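Local atomic coordinates of pyridine nucleotide-disulphide oxidoreductase dimerisation region (PDB entry 6KYY), a protein that probably takes part in resistance to reactive chlorine stress as an FAD-containing disulfide reductase of the pyridine nucleotide-disulfide oxidoreductase family, here captured with bound copper(II). Residues G33-L38 / N98-D103; L168-G173 / A252-S257; V191-A196 / Q219-I224. One frame throughout, in Å; residues are numbered along the deposited sequence.

Contact 1: G33-L38 / N98-D103; sequences GWRVAL and NIDVID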
loop_
_atom_site.group_PDB
_atom_site.type_symbol
_atom_site.label_atom_id
_atom_site.label_comp_id
_atom_site.label_asym_id
_atom_site.label_seq_id
_atom_site.Cartn_x
_atom_site.Cartn_y
_atom_site.Cartn_z
ATOM N N GLY B 33 -8.990 21.879 28.000
ATOM C CA GLY B 33 -9.567 22.346 29.242
ATOM C C GLY B 33 -11.078 22.294 29.312
ATOM O O GLY B 33 -11.636 22.499 30.397
ATOM N N TRP B 34 -11.753 22.018 28.199
ATOM C CA TRP B 34 -13.210 22.035 28.174
ATOM C C TRP B 34 -13.786 20.858 28.954
ATOM O O TRP B 34 -13.222 19.761 28.977
ATOM C CB TRP B 34 -13.724 21.983 26.734
ATOM C CG TRP B 34 -13.389 23.179 25.888
ATOM C CD1 TRP B 34 -12.251 23.932 25.936
ATOM C CD2 TRP B 34 -14.200 23.747 24.852
ATOM N NE1 TRP B 34 -12.308 24.937 25.001
ATOM C CE2 TRP B 34 -13.494 24.844 24.322
ATOM C CE3 TRP B 34 -15.457 23.435 24.325
ATOM C CZ2 TRP B 34 -14.004 25.633 23.289
ATOM C CZ3 TRP B 34 -15.961 24.217 23.301
ATOM C CH2 TRP B 34 -15.235 25.303 22.794
ATOM N N ARG B 35 -14.928 21.097 29.597
ATOM C CA ARG B 35 -15.700 20.039 30.240
ATOM C C ARG B 35 -16.602 19.412 29.183
ATOM O O ARG B 35 -17.568 20.037 28.732
ATOM C CB ARG B 35 -16.512 20.587 31.411
ATOM C CG ARG B 35 -17.122 19.512 32.299
ATOM C CD ARG B 35 -17.612 20.082 33.623
ATOM N NE ARG B 35 -19.005 19.730 33.880
ATOM C CZ ARG B 35 -19.401 18.557 34.361
ATOM N NH1 ARG B 35 -18.508 17.617 34.644
ATOM N NH2 ARG B 35 -20.692 18.320 34.559
ATOM N N VAL B 36 -16.288 18.181 28.786
ATOM C CA VAL B 36 -16.921 17.534 27.644
ATOM C C VAL B 36 -17.719 16.329 28.121
ATOM O O VAL B 36 -17.319 15.636 29.063
ATOM C CB VAL B 36 -15.877 17.108 26.590
ATOM C CG1 VAL B 36 -16.548 16.835 25.254
ATOM C CG2 VAL B 36 -14.803 18.173 26.448
ATOM N N ALA B 37 -18.849 16.085 27.462
ATOM C CA ALA B 37 -19.668 14.904 27.692
ATOM C C ALA B 37 -20.042 14.303 26.347
ATOM O O ALA B 37 -20.545 15.009 25.468
ATOM C CB ALA B 37 -20.930 15.242 28.490
ATOM N N LEU B 38 -19.790 13.008 26.185
ATOM C CA LEU B 38 -20.169 12.279 24.984
ATOM C C LEU B 38 -21.221 11.241 25.342
ATOM O O LEU B 38 -21.007 10.417 26.238
ATOM C CB LEU B 38 -18.957 11.606 24.336
ATOM C CG LEU B 38 -19.161 11.141 22.890
ATOM C CD1 LEU B 38 -17.931 11.436 22.047
ATOM C CD2 LEU B 38 -19.505 9.660 22.838
ATOM N N ASN B 98 -11.792 15.348 32.143
ATOM C CA ASN B 98 -12.780 16.290 31.635
ATOM C C ASN B 98 -13.777 15.656 30.669
ATOM O O ASN B 98 -14.557 16.384 30.046
ATOM C CB ASN B 98 -12.085 17.470 30.948
ATOM C CG ASN B 98 -10.792 17.867 31.632
ATOM O OD1 ASN B 98 -9.750 17.247 31.422
ATOM N ND2 ASN B 98 -10.852 18.911 32.452
ATOM N N ILE B 99 -13.774 14.333 30.526
ATOM C CA ILE B 99 -14.687 13.633 29.628
ATOM C C ILE B 99 -15.586 12.727 30.456
ATOM O O ILE B 99 -15.104 11.981 31.316
ATOM C CB ILE B 99 -13.933 12.817 28.561
ATOM C CG1 ILE B 99 -13.347 13.741 27.498
ATOM C CG2 ILE B 99 -14.864 11.813 27.898
ATOM C CD1 ILE B 99 -12.641 13.008 26.377
ATOM N N ASP B 100 -16.889 12.795 30.194
ATOM C CA ASP B 100 -17.879 11.917 30.812
ATOM C C ASP B 100 -18.559 11.126 29.698
ATOM O O ASP B 100 -19.426 11.653 28.996
ATOM C CB ASP B 100 -18.897 12.715 31.621
ATOM C CG ASP B 100 -18.383 13.098 32.991
ATOM O OD1 ASP B 100 -18.507 14.285 33.361
ATOM O OD2 ASP B 100 -17.855 12.215 33.699
ATOM N N VAL B 101 -18.161 9.869 29.527
ATOM C CA VAL B 101 -18.830 8.979 28.583
ATOM C C VAL B 101 -20.128 8.514 29.237
ATOM O O VAL B 101 -20.108 7.763 30.214
ATOM C CB VAL B 101 -17.943 7.793 28.193
ATOM C CG1 VAL B 101 -18.582 7.010 27.056
ATOM C CG2 VAL B 101 -16.557 8.276 27.799
ATOM N N ILE B 102 -21.257 8.965 28.702
ATOM C CA ILE B 102 -22.564 8.748 29.309
ATOM C C ILE B 102 -23.337 7.769 28.435
ATOM O O ILE B 102 -23.694 8.086 27.293
ATOM C CB ILE B 102 -23.331 10.065 29.485
ATOM C CG1 ILE B 102 -22.655 10.925 30.556
ATOM C CG2 ILE B 102 -24.782 9.796 29.852
ATOM C CD1 ILE B 102 -22.447 12.360 30.144
ATOM N N ASP B 103 -23.593 6.578 28.968
ATOM C CA ASP B 103 -24.424 5.606 28.272
ATOM C C ASP B 103 -25.879 6.052 28.286
ATOM O O ASP B 103 -26.380 6.552 29.296
ATOM C CB ASP B 103 -24.299 4.229 28.927
ATOM C CG ASP B 103 -23.013 3.518 28.555
ATOM O OD1 ASP B 103 -22.935 2.975 27.432
ATOM O OD2 ASP B 103 -22.082 3.499 29.387
#
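Arg-35 extends with CG anti to the backbone N (chi1 -168°) and then bends at chi3, while Asp-100 turns its CG anti to its own carbonyl carbon (chi1 -81°); together these torsions bring guanidinium and carboxylate near each other. The resulting salt bridge is long, with NH1 of Arg-35 3.6 Å from OD1 of Asp-100, and the two planar groups stand 77° apart. The same OD1 also takes a hydrogen bond from the hydroxyl of Tyr-11, so the carboxylate does not depend on the arginine alone. On this face of the sheet the methyl of Ala-37 meets the tip of Ile-102, CB to CD1 3.7 Å. On the other face lie Val-36, Leu-38, Ile-99 and Val-101; here CB of Val-36 approaches CG1 of Ile-99 at 4.3 Å.

Four backbone bonds tie the parallel strands. Val-36 N reaches Asn-98 O at 2.8 Å and Ile-102 N reaches Leu-38 O at 2.9 Å; between them Asp-100 donates to Val-36 O and accepts from Leu-38 N. Just ahead of the strand, Gly-33 closes helix 20-31 with a Schellman motif.

Strand 36-40 is thus held between 99-103 and 10-16, whose Ala-13 and Ile-15 form backbone hydrogen bonds with Ala-37, in the FAD-binding Rossmann-type domain. Helix 20-31 packs on Val-36 and Ile-99 through Leu-29 and Ala-30, and helix 71-94 brings Leu-93 against Leu-38, Ile-99 and Val-101.

Contact 2: L168-G173 / A252-S257; sequences LGILGG and ALLIAS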
loop_
_atom_site.group_PDB
_atom_site.type_symbol
_atom_site.label_atom_id
_atom_site.label_comp_id
_atom_site.label_asym_id
_atom_site.label_seq_id
_atom_site.Cartn_x
_atom_site.Cartn_y
_atom_site.Cartn_z
ATOM N N LEU B 168 -25.192 -17.163 -0.568
ATOM C CA LEU B 168 -25.468 -15.873 0.051
ATOM C C LEU B 168 -26.094 -14.950 -0.987
ATOM O O LEU B 168 -25.513 -14.725 -2.054
ATOM C CB LEU B 168 -24.185 -15.266 0.623
ATOM C CG LEU B 168 -24.229 -13.955 1.414
ATOM C CD1 LEU B 168 -24.036 -12.766 0.493
ATOM C CD2 LEU B 168 -25.515 -13.818 2.221
ATOM N N GLY B 169 -27.273 -14.422 -0.673
ATOM C CA GLY B 169 -27.960 -13.480 -1.540
ATOM C C GLY B 169 -27.811 -12.060 -1.022
ATOM O O GLY B 169 -27.822 -11.824 0.187
ATOM N N ILE B 170 -27.670 -11.118 -1.950
ATOM C CA ILE B 170 -27.483 -9.709 -1.627
ATOM C C ILE B 170 -28.556 -8.901 -2.339
ATOM O O ILE B 170 -28.738 -9.035 -3.555
ATOM C CB ILE B 170 -26.082 -9.212 -2.024
ATOM C CG1 ILE B 170 -25.013 -9.904 -1.182
ATOM C CG2 ILE B 170 -25.991 -7.697 -1.888
ATOM C CD1 ILE B 170 -23.684 -9.191 -1.160
ATOM N N LEU B 171 -29.261 -8.064 -1.584
ATOM C CA LEU B 171 -30.213 -7.110 -2.144
ATOM C C LEU B 171 -29.528 -5.749 -2.166
ATOM O O LEU B 171 -29.476 -5.049 -1.151
ATOM C CB LEU B 171 -31.507 -7.088 -1.337
ATOM C CG LEU B 171 -32.645 -7.918 -1.934
ATOM C CD1 LEU B 171 -33.967 -7.594 -1.259
ATOM C CD2 LEU B 171 -32.738 -7.698 -3.438
ATOM N N GLY B 172 -28.988 -5.384 -3.325
ATOM C CA GLY B 172 -28.279 -4.131 -3.475
ATOM C C GLY B 172 -26.996 -4.271 -4.268
ATOM O O GLY B 172 -26.093 -5.017 -3.877
ATOM N N GLY B 173 -26.906 -3.559 -5.387
ATOM C CA GLY B 173 -25.701 -3.573 -6.193
ATOM C C GLY B 173 -24.714 -2.506 -5.768
ATOM O O GLY B 173 -23.794 -2.162 -6.517
ATOM N N ALA B 252 -28.797 -17.267 3.063
ATOM C CA ALA B 252 -28.907 -16.035 3.828
ATOM C C ALA B 252 -29.085 -14.871 2.866
ATOM O O ALA B 252 -28.558 -14.883 1.750
ATOM C CB ALA B 252 -27.679 -15.805 4.719
ATOM N N LEU B 253 -29.835 -13.864 3.306
ATOM C CA LEU B 253 -30.146 -12.699 2.487
ATOM C C LEU B 253 -29.639 -11.447 3.188
ATOM O O LEU B 253 -30.078 -11.131 4.299
ATOM C CB LEU B 253 -31.648 -12.595 2.224
ATOM C CG LEU B 253 -32.046 -11.521 1.213
ATOM C CD1 LEU B 253 -31.746 -11.986 -0.203
ATOM C CD2 LEU B 253 -33.511 -11.162 1.366
ATOM N N LEU B 254 -28.727 -10.733 2.534
ATOM C CA LEU B 254 -28.129 -9.526 3.085
ATOM C C LEU B 254 -28.717 -8.299 2.400
ATOM O O LEU B 254 -28.732 -8.218 1.167
ATOM C CB LEU B 254 -26.611 -9.545 2.912
ATOM C CG LEU B 254 -25.911 -8.206 3.140
ATOM C CD1 LEU B 254 -25.751 -7.945 4.624
ATOM C CD2 LEU B 254 -24.562 -8.169 2.439
ATOM N N ILE B 255 -29.195 -7.350 3.200
ATOM C CA ILE B 255 -29.719 -6.088 2.686
ATOM C C ILE B 255 -28.560 -5.103 2.584
ATOM O O ILE B 255 -28.023 -4.652 3.599
ATOM C CB ILE B 255 -30.836 -5.530 3.574
ATOM C CG1 ILE B 255 -31.807 -6.635 3.990
ATOM C CG2 ILE B 255 -31.576 -4.413 2.853
ATOM C CD1 ILE B 255 -32.696 -6.242 5.153
ATOM N N ALA B 256 -28.170 -4.775 1.354
ATOM C CA ALA B 256 -27.164 -3.746 1.122
ATOM C C ALA B 256 -27.763 -2.631 0.276
ATOM O O ALA B 256 -27.295 -2.364 -0.836
ATOM C CB ALA B 256 -25.927 -4.337 0.443
ATOM N N SER B 257 -28.805 -1.981 0.795
ATOM C CA SER B 257 -29.549 -0.965 0.063
ATOM C C SER B 257 -29.222 0.446 0.546
ATOM O O SER B 257 -30.073 1.338 0.499
ATOM C CB SER B 257 -31.050 -1.231 0.166
ATOM O OG SER B 257 -31.395 -2.443 -0.481
#
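Ile-170 and Leu-254 form the apolar centre, side by side on one face of the sheet and pointing the same way. CD1 of Ile-170 lies 3.8 Å from CD2 of Leu-254, while the other branch of the isoleucine, CG2, faces CB of Ala-256 at 4.1 Å. Farther back on this face, Leu-168 swings its CG anti to the backbone N (chi1 -176°), which carries CD2 across to the neighbouring strand: it rests against CB of Ala-252 at 3.9 Å and also lies over that residue's carbonyl.

The reverse face belongs to Leu-171, Leu-253 and Ile-255. Gly-169 pairs with Leu-253 there, and CD1 of the leucine leans over the glycine backbone, 3.9 Å from Gly-169 O. CD1 of Leu-171 and CD2 of Leu-253 meet more loosely.

Between these two faces runs the backbone ladder. Gly-169 N binds Ala-252 O, Leu-254 N binds Gly-169 O at 2.7 Å, and Leu-171 N binds Leu-254 O in a nearly straight bond (174° at the hydrogen). At the polar edge Leu-171 O takes two donors: Ala-256 N at 2.8 Å, from above the carbonyl plane, and, weakly, OG of Ser-257 at 3.3 Å. Next to it CA of Gly-172 makes a CH...O contact with Ala-256 O.

The parallel strands cross at -25°. Strand 167-171 leads through Gly-172 into a glycine-rich turn and helix 175-186, a strand-turn-helix with the GxGxxG pattern of Rossmann-type dinucleotide-binding domains, consistent with the pyridine-nucleotide domain of this family.

Contact 3: V191-A196 / Q219-I224; sequences VTILEA and QGVDII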
loop_
_atom_site.group_PDB
_atom_site.type_symbol
_atom_site.label_atom_id
_atom_site.label_comp_id
_atom_site.label_asym_id
_atom_site.label_seq_id
_atom_site.Cartn_x
_atom_site.Cartn_y
_atom_site.Cartn_z
ATOM N N VAL B 191 -22.571 -16.525 -4.468
ATOM C CA VAL B 191 -23.180 -15.227 -4.204
ATOM C C VAL B 191 -24.056 -14.835 -5.385
ATOM O O VAL B 191 -23.734 -15.135 -6.540
ATOM C CB VAL B 191 -22.114 -14.144 -3.931
ATOM C CG1 VAL B 191 -22.746 -12.934 -3.260
ATOM C CG2 VAL B 191 -20.989 -14.703 -3.071
ATOM N N THR B 192 -25.169 -14.163 -5.087
ATOM C CA THR B 192 -26.080 -13.642 -6.106
ATOM C C THR B 192 -26.506 -12.244 -5.669
ATOM O O THR B 192 -27.329 -12.098 -4.759
ATOM C CB THR B 192 -27.289 -14.553 -6.295
ATOM O OG1 THR B 192 -26.854 -15.846 -6.737
ATOM C CG2 THR B 192 -28.241 -13.967 -7.327
ATOM N N ILE B 193 -25.944 -11.222 -6.310
ATOM C CA ILE B 193 -26.273 -9.831 -6.016
ATOM C C ILE B 193 -27.345 -9.371 -6.992
ATOM O O ILE B 193 -27.231 -9.591 -8.205
ATOM C CB ILE B 193 -25.027 -8.928 -6.087
ATOM C CG1 ILE B 193 -24.259 -9.145 -7.392
ATOM C CG2 ILE B 193 -24.107 -9.196 -4.908
ATOM C CD1 ILE B 193 -22.881 -8.508 -7.397
ATOM N N LEU B 194 -28.393 -8.743 -6.465
ATOM C CA LEU B 194 -29.529 -8.291 -7.258
ATOM C C LEU B 194 -29.596 -6.773 -7.203
ATOM O O LEU B 194 -29.784 -6.195 -6.127
ATOM C CB LEU B 194 -30.831 -8.912 -6.751
ATOM C CG LEU B 194 -30.772 -10.420 -6.489
ATOM C CD1 LEU B 194 -31.870 -10.849 -5.527
ATOM C CD2 LEU B 194 -30.859 -11.199 -7.794
ATOM N N GLU B 195 -29.443 -6.133 -8.358
ATOM C CA GLU B 195 -29.454 -4.682 -8.468
ATOM C C GLU B 195 -30.688 -4.230 -9.238
ATOM O O GLU B 195 -31.052 -4.832 -10.254
ATOM C CB GLU B 195 -28.181 -4.182 -9.160
ATOM C CG GLU B 195 -28.274 -2.774 -9.731
ATOM C CD GLU B 195 -28.175 -1.703 -8.664
ATOM O OE1 GLU B 195 -29.180 -1.469 -7.958
ATOM O OE2 GLU B 195 -27.094 -1.094 -8.530
ATOM N N ALA B 196 -31.334 -3.170 -8.745
ATOM C CA ALA B 196 -32.537 -2.668 -9.399
ATOM C C ALA B 196 -32.218 -1.933 -10.695
ATOM O O ALA B 196 -33.000 -2.003 -11.651
ATOM C CB ALA B 196 -33.309 -1.751 -8.448
ATOM N N GLN B 219 -15.331 -16.005 -9.770
ATOM C CA GLN B 219 -15.374 -16.495 -8.402
ATOM C C GLN B 219 -16.726 -17.093 -8.037
ATOM O O GLN B 219 -16.888 -17.589 -6.917
ATOM C CB GLN B 219 -15.028 -15.367 -7.424
ATOM C CG GLN B 219 -13.571 -15.345 -6.987
ATOM C CD GLN B 219 -13.298 -14.307 -5.917
ATOM O OE1 GLN B 219 -12.157 -13.889 -5.718
ATOM N NE2 GLN B 219 -14.346 -13.884 -5.222
ATOM N N GLY B 220 -17.697 -17.055 -8.949
ATOM C CA GLY B 220 -18.998 -17.645 -8.723
ATOM C C GLY B 220 -20.116 -16.672 -8.418
ATOM O O GLY B 220 -21.246 -17.115 -8.179
ATOM N N VAL B 221 -19.848 -15.370 -8.422
ATOM C CA VAL B 221 -20.867 -14.382 -8.083
ATOM C C VAL B 221 -21.759 -14.143 -9.293
ATOM O O VAL B 221 -21.277 -13.818 -10.384
ATOM C CB VAL B 221 -20.220 -13.073 -7.604
ATOM C CG1 VAL B 221 -21.289 -12.034 -7.298
ATOM C CG2 VAL B 221 -19.352 -13.326 -6.383
ATOM N N ASP B 222 -23.067 -14.302 -9.100
ATOM C CA ASP B 222 -24.052 -14.055 -10.144
ATOM C C ASP B 222 -24.577 -12.630 -10.005
ATOM O O ASP B 222 -25.072 -12.248 -8.938
ATOM C CB ASP B 222 -25.194 -15.066 -10.055
ATOM C CG ASP B 222 -26.055 -15.094 -11.306
ATOM O OD1 ASP B 222 -26.954 -15.956 -11.387
ATOM O OD2 ASP B 222 -25.834 -14.259 -12.208
ATOM N N ILE B 223 -24.468 -11.848 -11.076
ATOM C CA ILE B 223 -24.902 -10.456 -11.092
ATOM C C ILE B 223 -26.145 -10.358 -11.964
ATOM O O ILE B 223 -26.106 -10.697 -13.153
ATOM C CB ILE B 223 -23.792 -9.523 -11.600
ATOM C CG1 ILE B 223 -22.432 -9.967 -11.056
ATOM C CG2 ILE B 223 -24.088 -8.083 -11.207
ATOM C CD1 ILE B 223 -21.326 -8.958 -11.269
ATOM N N ILE B 224 -27.245 -9.892 -11.376
ATOM C CA ILE B 224 -28.523 -9.767 -12.066
ATOM C C ILE B 224 -29.016 -8.334 -11.919
ATOM O O ILE B 224 -29.091 -7.809 -10.802
ATOM C CB ILE B 224 -29.571 -10.756 -11.520
ATOM C CG1 ILE B 224 -29.076 -12.196 -11.667
ATOM C CG2 ILE B 224 -30.902 -10.571 -12.234
ATOM C CD1 ILE B 224 -29.919 -13.209 -10.923
#
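Ile-193 sends its longer branch toward strand 221-224, with CG1 set between the backbone N and the carbonyl carbon (chi1 50°). From CB, CG1 first passes the carbonyl O of Asp-222 at 3.6 Å and then meets CG2 of Ile-223 at 4.0 Å. The tip, CD1, touches two side chains of the partner strand: CG1 of Val-221 at 3.9 Å and CG1 of Ile-223 at a similar distance. The other branch of Ile-193, CG2, turns anti to the carbonyl carbon and packs against Ile-170 of the next strand. Val-191 and Val-221 continue this face, lying side by side with CB of the first 3.8 Å from CG2 of the second.

On the reverse face CD1 of Ile-224 touches both CD2 of Leu-194 (3.8 Å) and CG2 of Thr-192. The threonine's OG1 rests beside CB of Asp-222, but its polar partner is NE2 of His-167, to which it is hydrogen-bonded.

Between the two faces the backbones alternate as donor and acceptor. Asp-222 N binds Val-191 O at 2.8 Å, Ile-193 N binds Asp-222 O, and Ile-224 N binds Ile-193 O. Glu-195 N closes the ladder on Ile-224 O at 3.0 Å in a nearly straight bond (178° at the hydrogen), just beyond the end of strand 190-194.

The strands are the two arms of a beta-alpha-beta unit joined through helix 206-218, which Gly-220 ends in a Schellman motif. That helix contributes Leu-216 and Ala-213 against Val-221 and Ile-223, while helix 175-186 sets Ala-185 on both valines and Ala-181 on Ile-193; strand 167-171 flanks 190-194 on its other side.

Contacts 2 and 3 belong to one parallel sheet, ordered 252-255, 167-171, 190-194, 221-224, with centres about 9 Å apart. Their inner strands are joined directly: Ile-170 O is 2.9 Å from Leu-194 N and Ile-170 N is 3.0 Å from Thr-192 O, both probable hydrogen bonds. Contact 1 lies in a separate sheet, its centre about 39 Å from that of contact 2 and 46 Å from that of contact 3. Bound FAD comes about 7 Å from the side chain of Leu-38 in contact 1 and about 8 Å from that of Leu-254 in contact 2; the side chain of Ile-193 in contact 3 is about 14 Å from the bound FAD.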